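Local coordinates for lactococcal phage P2 ORF15 (Lactococcus phage p2, PDB 2WZP), which probably serves as the distal tail (Dit) protein, a baseplate component that links the tail tube to the host-binding machinery, at residues M[37-42]-M[165-170]; M[118-123]-M[156-161]. All coordinates share one frame; numbering follows the deposited sequence.

Contact 1 of 2, residues M[37-42]-M[165-170]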
loop_
_atom_site.group_PDB
_atom_site.type_symbol
_atom_site.label_atom_id
_atom_site.label_comp_id
_atom_site.label_asym_id
_atom_site.label_seq_id
_atom_site.Cartn_x
_atom_site.Cartn_y
_atom_site.Cartn_z
ATOM N N THR M 37 14.180 -15.473 37.357
ATOM C CA THR M 37 12.889 -15.831 37.965
ATOM C C THR M 37 12.814 -15.332 39.418
ATOM O O THR M 37 11.716 -15.184 39.960
ATOM C CB THR M 37 12.580 -17.330 37.845
ATOM O OG1 THR M 37 13.623 -18.073 38.460
ATOM C CG2 THR M 37 12.357 -17.778 36.388
ATOM N N ASN M 38 13.979 -15.045 40.040
ATOM C CA ASN M 38 14.039 -14.535 41.400
ATOM C C ASN M 38 15.390 -13.920 41.717
ATOM O O ASN M 38 16.174 -14.491 42.481
ATOM C CB ASN M 38 13.668 -15.621 42.390
ATOM C CG ASN M 38 13.442 -15.137 43.793
ATOM O OD1 ASN M 38 13.388 -13.937 44.109
ATOM N ND2 ASN M 38 13.360 -16.084 44.681
ATOM N N LEU M 39 15.646 -12.722 41.170
ATOM C CA LEU M 39 16.900 -11.995 41.390
ATOM C C LEU M 39 17.259 -11.956 42.870
ATOM O O LEU M 39 16.427 -11.583 43.698
ATOM C CB LEU M 39 16.760 -10.570 40.860
ATOM C CG LEU M 39 17.957 -9.834 40.239
ATOM C CD1 LEU M 39 18.091 -8.472 40.807
ATOM C CD2 LEU M 39 19.222 -10.626 40.215
ATOM N N ASP M 40 18.464 -12.403 43.216
ATOM C CA ASP M 40 18.946 -12.388 44.597
ATOM C C ASP M 40 18.315 -13.409 45.578
ATOM O O ASP M 40 18.622 -13.397 46.780
ATOM C CB ASP M 40 19.078 -10.949 45.157
ATOM C CG ASP M 40 20.214 -10.079 44.596
ATOM O OD1 ASP M 40 21.067 -10.609 43.829
ATOM O OD2 ASP M 40 20.296 -8.897 44.984
ATOM N N GLY M 41 17.537 -14.346 45.028
ATOM C CA GLY M 41 16.970 -15.463 45.766
ATOM C C GLY M 41 17.770 -16.707 45.443
ATOM O O GLY M 41 18.216 -16.858 44.302
ATOM N N THR M 42 17.962 -17.611 46.433
ATOM C CA THR M 42 18.703 -18.864 46.252
ATOM C C THR M 42 18.121 -19.797 45.170
ATOM O O THR M 42 18.851 -20.641 44.648
ATOM C CB THR M 42 18.921 -19.610 47.587
ATOM O OG1 THR M 42 17.667 -19.994 48.156
ATOM C CG2 THR M 42 19.757 -18.830 48.577
ATOM N N TYR M 165 17.021 -0.298 37.590
ATOM C CA TYR M 165 17.450 -0.258 38.961
ATOM C C TYR M 165 18.698 -1.095 39.125
ATOM O O TYR M 165 19.063 -1.872 38.242
ATOM C CB TYR M 165 16.323 -0.696 39.928
ATOM C CG TYR M 165 16.016 -2.177 39.992
ATOM C CD1 TYR M 165 16.726 -3.023 40.844
ATOM C CD2 TYR M 165 14.991 -2.726 39.234
ATOM C CE1 TYR M 165 16.428 -4.378 40.924
ATOM C CE2 TYR M 165 14.687 -4.079 39.301
ATOM C CZ TYR M 165 15.395 -4.901 40.159
ATOM O OH TYR M 165 15.096 -6.246 40.197
ATOM N N THR M 166 19.354 -0.895 40.259
ATOM C CA THR M 166 20.505 -1.606 40.774
ATOM C C THR M 166 20.276 -1.650 42.256
ATOM O O THR M 166 19.484 -0.855 42.788
ATOM C CB THR M 166 21.862 -0.929 40.454
ATOM O OG1 THR M 166 21.907 0.380 40.995
ATOM C CG2 THR M 166 22.186 -0.906 38.982
ATOM N N TYR M 167 20.968 -2.565 42.929
ATOM C CA TYR M 167 20.864 -2.653 44.369
ATOM C C TYR M 167 22.103 -2.100 44.967
ATOM O O TYR M 167 23.207 -2.278 44.437
ATOM C CB TYR M 167 20.632 -4.093 44.840
ATOM C CG TYR M 167 19.199 -4.574 44.731
ATOM C CD1 TYR M 167 18.183 -3.965 45.464
ATOM C CD2 TYR M 167 18.873 -5.692 43.961
ATOM C CE1 TYR M 167 16.862 -4.402 45.368
ATOM C CE2 TYR M 167 17.564 -6.172 43.902
ATOM C CZ TYR M 167 16.559 -5.510 44.595
ATOM O OH TYR M 167 15.269 -5.967 44.574
ATOM N N GLU M 168 21.927 -1.415 46.079
ATOM C CA GLU M 168 23.032 -0.867 46.847
ATOM C C GLU M 168 22.841 -1.323 48.266
ATOM O O GLU M 168 21.798 -1.077 48.875
ATOM C CB GLU M 168 23.065 0.665 46.752
ATOM C CG GLU M 168 24.264 1.299 47.445
ATOM C CD GLU M 168 24.237 2.810 47.589
ATOM O OE1 GLU M 168 25.273 3.368 48.017
ATOM O OE2 GLU M 168 23.192 3.440 47.290
ATOM N N ASN M 169 23.860 -1.961 48.805
ATOM C CA ASN M 169 23.864 -2.442 50.197
ATOM C C ASN M 169 24.649 -1.481 51.064
ATOM O O ASN M 169 25.767 -1.127 50.714
ATOM C CB ASN M 169 24.395 -3.857 50.259
ATOM C CG ASN M 169 23.377 -4.844 49.729
ATOM O OD1 ASN M 169 22.660 -5.478 50.493
ATOM N ND2 ASN M 169 23.202 -4.929 48.409
ATOM N N LEU M 170 23.996 -0.935 52.096
ATOM C CA LEU M 170 24.566 0.033 53.034
ATOM C C LEU M 170 24.286 -0.369 54.475
ATOM O O LEU M 170 23.163 -0.744 54.819
ATOM C CB LEU M 170 23.970 1.432 52.823
ATOM C CG LEU M 170 24.204 2.172 51.508
ATOM C CD1 LEU M 170 23.543 3.520 51.547
ATOM C CD2 LEU M 170 25.690 2.364 51.238
#

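Contact 2 of 2, residues M[118-123]-M[156-161]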
loop_
_atom_site.group_PDB
_atom_site.type_symbol
_atom_site.label_atom_id
_atom_site.label_comp_id
_atom_site.label_asym_id
_atom_site.label_seq_id
_atom_site.Cartn_x
_atom_site.Cartn_y
_atom_site.Cartn_z
ATOM N N LYS M 118 5.224 -13.790 40.360
ATOM C CA LYS M 118 4.454 -12.538 40.399
ATOM C C LYS M 118 5.031 -11.564 39.349
ATOM O O LYS M 118 4.305 -10.797 38.727
ATOM C CB LYS M 118 4.542 -11.927 41.812
ATOM C CG LYS M 118 3.699 -10.674 42.015
ATOM C CD LYS M 118 3.876 -10.035 43.384
ATOM C CE LYS M 118 2.814 -8.987 43.582
ATOM N NZ LYS M 118 2.976 -8.322 44.882
ATOM N N PHE M 119 6.343 -11.623 39.166
ATOM C CA PHE M 119 7.101 -10.824 38.210
ATOM C C PHE M 119 8.431 -11.565 37.974
ATOM O O PHE M 119 8.829 -12.450 38.742
ATOM C CB PHE M 119 7.360 -9.370 38.738
ATOM C CG PHE M 119 8.339 -9.304 39.887
ATOM C CD1 PHE M 119 9.681 -9.024 39.660
ATOM C CD2 PHE M 119 7.939 -9.615 41.188
ATOM C CE1 PHE M 119 10.608 -9.035 40.717
ATOM C CE2 PHE M 119 8.858 -9.609 42.239
ATOM C CZ PHE M 119 10.187 -9.326 41.995
ATOM N N VAL M 120 9.117 -11.147 36.933
ATOM C CA VAL M 120 10.382 -11.656 36.448
ATOM C C VAL M 120 11.301 -10.410 36.277
ATOM O O VAL M 120 10.806 -9.265 36.202
ATOM C CB VAL M 120 10.037 -12.457 35.156
ATOM C CG1 VAL M 120 10.627 -11.877 33.874
ATOM C CG2 VAL M 120 10.358 -13.919 35.314
ATOM N N THR M 121 12.629 -10.618 36.298
ATOM C CA THR M 121 13.588 -9.510 36.189
ATOM C C THR M 121 14.474 -9.626 34.959
ATOM O O THR M 121 15.189 -10.625 34.791
ATOM C CB THR M 121 14.433 -9.399 37.486
ATOM O OG1 THR M 121 13.572 -9.092 38.573
ATOM C CG2 THR M 121 15.488 -8.333 37.403
ATOM N N LEU M 122 14.463 -8.583 34.133
ATOM C CA LEU M 122 15.344 -8.500 32.979
ATOM C C LEU M 122 16.654 -7.801 33.396
ATOM O O LEU M 122 16.633 -6.726 33.998
ATOM C CB LEU M 122 14.661 -7.741 31.820
ATOM C CG LEU M 122 15.503 -7.439 30.570
ATOM C CD1 LEU M 122 15.618 -8.674 29.675
ATOM C CD2 LEU M 122 14.896 -6.286 29.811
ATOM N N GLU M 123 17.776 -8.442 33.102
ATOM C CA GLU M 123 19.104 -7.887 33.325
ATOM C C GLU M 123 19.559 -7.309 31.976
ATOM O O GLU M 123 19.446 -7.961 30.951
ATOM C CB GLU M 123 20.053 -8.973 33.820
ATOM C CG GLU M 123 21.461 -8.483 34.057
ATOM C CD GLU M 123 22.419 -9.550 34.541
ATOM O OE1 GLU M 123 21.984 -10.472 35.271
ATOM O OE2 GLU M 123 23.617 -9.453 34.194
ATOM N N ILE M 156 6.875 -11.501 22.454
ATOM C CA ILE M 156 6.633 -11.445 23.893
ATOM C C ILE M 156 6.558 -9.967 24.314
ATOM O O ILE M 156 7.345 -9.164 23.808
ATOM C CB ILE M 156 7.646 -12.301 24.699
ATOM C CG1 ILE M 156 7.110 -12.628 26.112
ATOM C CG2 ILE M 156 9.081 -11.723 24.714
ATOM C CD1 ILE M 156 7.939 -13.570 26.923
ATOM N N THR M 157 5.565 -9.601 25.149
ATOM C CA THR M 157 5.353 -8.221 25.626
ATOM C C THR M 157 5.289 -8.191 27.144
ATOM O O THR M 157 4.603 -9.011 27.766
ATOM C CB THR M 157 4.090 -7.590 25.042
ATOM O OG1 THR M 157 4.051 -7.790 23.636
ATOM C CG2 THR M 157 3.941 -6.108 25.384
ATOM N N PHE M 158 5.974 -7.203 27.726
ATOM C CA PHE M 158 6.020 -7.038 29.156
ATOM C C PHE M 158 5.541 -5.705 29.589
ATOM O O PHE M 158 5.942 -4.673 29.037
ATOM C CB PHE M 158 7.455 -7.187 29.673
ATOM C CG PHE M 158 8.033 -8.565 29.537
ATOM C CD1 PHE M 158 7.797 -9.533 30.504
ATOM C CD2 PHE M 158 8.875 -8.883 28.474
ATOM C CE1 PHE M 158 8.352 -10.811 30.387
ATOM C CE2 PHE M 158 9.452 -10.159 28.374
ATOM C CZ PHE M 158 9.177 -11.113 29.328
ATOM N N ASP M 159 4.772 -5.723 30.673
ATOM C CA ASP M 159 4.371 -4.527 31.390
ATOM C C ASP M 159 5.540 -4.212 32.319
ATOM O O ASP M 159 6.140 -5.114 32.880
ATOM C CB ASP M 159 3.114 -4.785 32.226
ATOM C CG ASP M 159 1.806 -4.599 31.488
ATOM O OD1 ASP M 159 1.698 -3.607 30.704
ATOM O OD2 ASP M 159 0.828 -5.324 31.822
ATOM N N ILE M 160 5.852 -2.938 32.470
ATOM C CA ILE M 160 6.916 -2.416 33.331
ATOM C C ILE M 160 6.408 -2.278 34.762
ATOM O O ILE M 160 5.297 -1.781 34.981
ATOM C CB ILE M 160 7.358 -1.017 32.801
ATOM C CG1 ILE M 160 7.768 -1.016 31.301
ATOM C CG2 ILE M 160 8.395 -0.343 33.712
ATOM C CD1 ILE M 160 9.017 -1.767 30.868
ATOM N N ILE M 161 7.257 -2.638 35.741
ATOM C CA ILE M 161 6.973 -2.455 37.158
ATOM C C ILE M 161 7.989 -1.487 37.654
ATOM O O ILE M 161 7.623 -0.423 38.162
ATOM C CB ILE M 161 6.930 -3.770 37.971
ATOM C CG1 ILE M 161 5.784 -4.650 37.458
ATOM C CG2 ILE M 161 6.794 -3.513 39.497
ATOM C CD1 ILE M 161 6.081 -6.071 37.498
#

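Contact 1 of 2, residues M[37-42]-M[165-170]
Two tyrosine rings of segment 165-170 meet the turn formed by residues 37-42, and Leu39 touches both. The ring of Tyr167 receives the methyl Leu39 CD1 at its edge, near the ring plane, with Leu39 CD1 3.9 Å from Tyr167 CE2. The carboxylate of Asp40 comes alongside the same flank of the ring at an oblique angle: Asp40 OD2 is 3.7 Å from Tyr167 CD2, and the two planes are turned 30° apart. Lys318 of the neighbouring strand 312-322 makes a cation-pi contact with this ring. The Tyr165 ring meets Leu39 obliquely, mainly through its hydroxyl, since Leu39 CD1 is 3.8 Å from Tyr165 OH. With CG placed between the backbone N and the carbonyl carbon (chi1 75°), the Tyr165 ring brings its hydroxyl end to Leu39.

The loop presents its side chains through a type II beta turn, Asn38 to Gly41, closed by the bond from Gly41 N to Asn38 O (2.9 Å). Leu39 and Asp40 hold the two central positions, which carry both side chains toward the strand. Asp40 adopts the positive phi needed at its position, and glycine suits position 41 because a CB there would run into Asn38 ND2.

No hydrogen bond crosses between the segments. Two of the polar ends, Asp40 OD2 and Tyr165 OH, have partners outside them: Lys318 in a salt bridge and Asp134 OD1 in a hydrogen bond. Because Lys318 also engages the Tyr167 ring, a single cation serves both partners of the Asp40-Tyr167 pair and probably offsets the carboxylate's charge. The junction is small and mixed in character, one leucine methyl between two tyrosines, and the Asp40-Lys318 salt bridge ties the loop to strand 312-322, which pairs with 165-173.

Contact 2 of 2, residues M[118-123]-M[156-161]
Phe119 and Ile161 make the closer of the two touches here: Phe119 CB lies 3.7 Å from Ile161 CD1, the methyl at the tip of the isoleucine meeting the first carbon of the phenylalanine side chain. The ring of Phe119 takes no part. With CG set between the backbone N and the carbonyl carbon (chi1 70°), it leads away from Ile161, and the Phe119 side chain also touches Asp134 of strand 130-140. Ile161 reaches across because its CG1 branch, opposite the carbonyl carbon, carries CD1 toward the other segment. A branched, purely apolar side chain suits this buried place, where the methyl needs no polar partner.

The second touch is looser. Val120 CG1 approaches the Phe158 ring obliquely, at 4.3 Å from Phe158 CE1. Valine is short and beta-branched, well suited to a strand, and the broad ring of Phe158 supplies the reach needed to meet it.

That separation follows from the fold. In the seven-stranded antiparallel sheet, strand 130-140 runs between strands 120-125 and 153-163 and pairs with each, so the two flanking strands do not pair with each other and meet here through side chains alone. Their CA atoms lie 9.7 Å apart at Val120 and Phe158. Val120 is bonded through its backbone to Leu135 of the middle strand, while Ile35 of strand 32-36 packs on its side chain.

Exposure rises from buried Val120 and Phe158 through partly exposed Phe119 to exposed Lys118, even though the closest approach is at the Phe119 end. Lys118 packs on Met79 of a second subunit rather than on segment 156-161; a long, charged chain is at home on an exposed surface. Ile161, where the chain turns a corner, also packs on Ile70 of that second subunit.

Overall arrangement
From the N terminus, the chain runs through strand 32-36 into the 37-42 turn, which meets 165-170 much later in the chain; contact 1 therefore closes a long loop. Within that loop lie helix 100-115 and the sheet strands 120-125, 130-140 and 153-163, and contact 2 closes the shorter loop between the first and last of these. Contact 2 is thus enclosed by contact 1, and the two do not cross. They touch at Thr121 and Val120, with Thr121 CG2 3.5 Å from Tyr165 OH. Contact 2 ties strands within the N-terminal sheet, whereas contact 1 joins a loop of that region to an outer strand of the C-terminal six-stranded sheet.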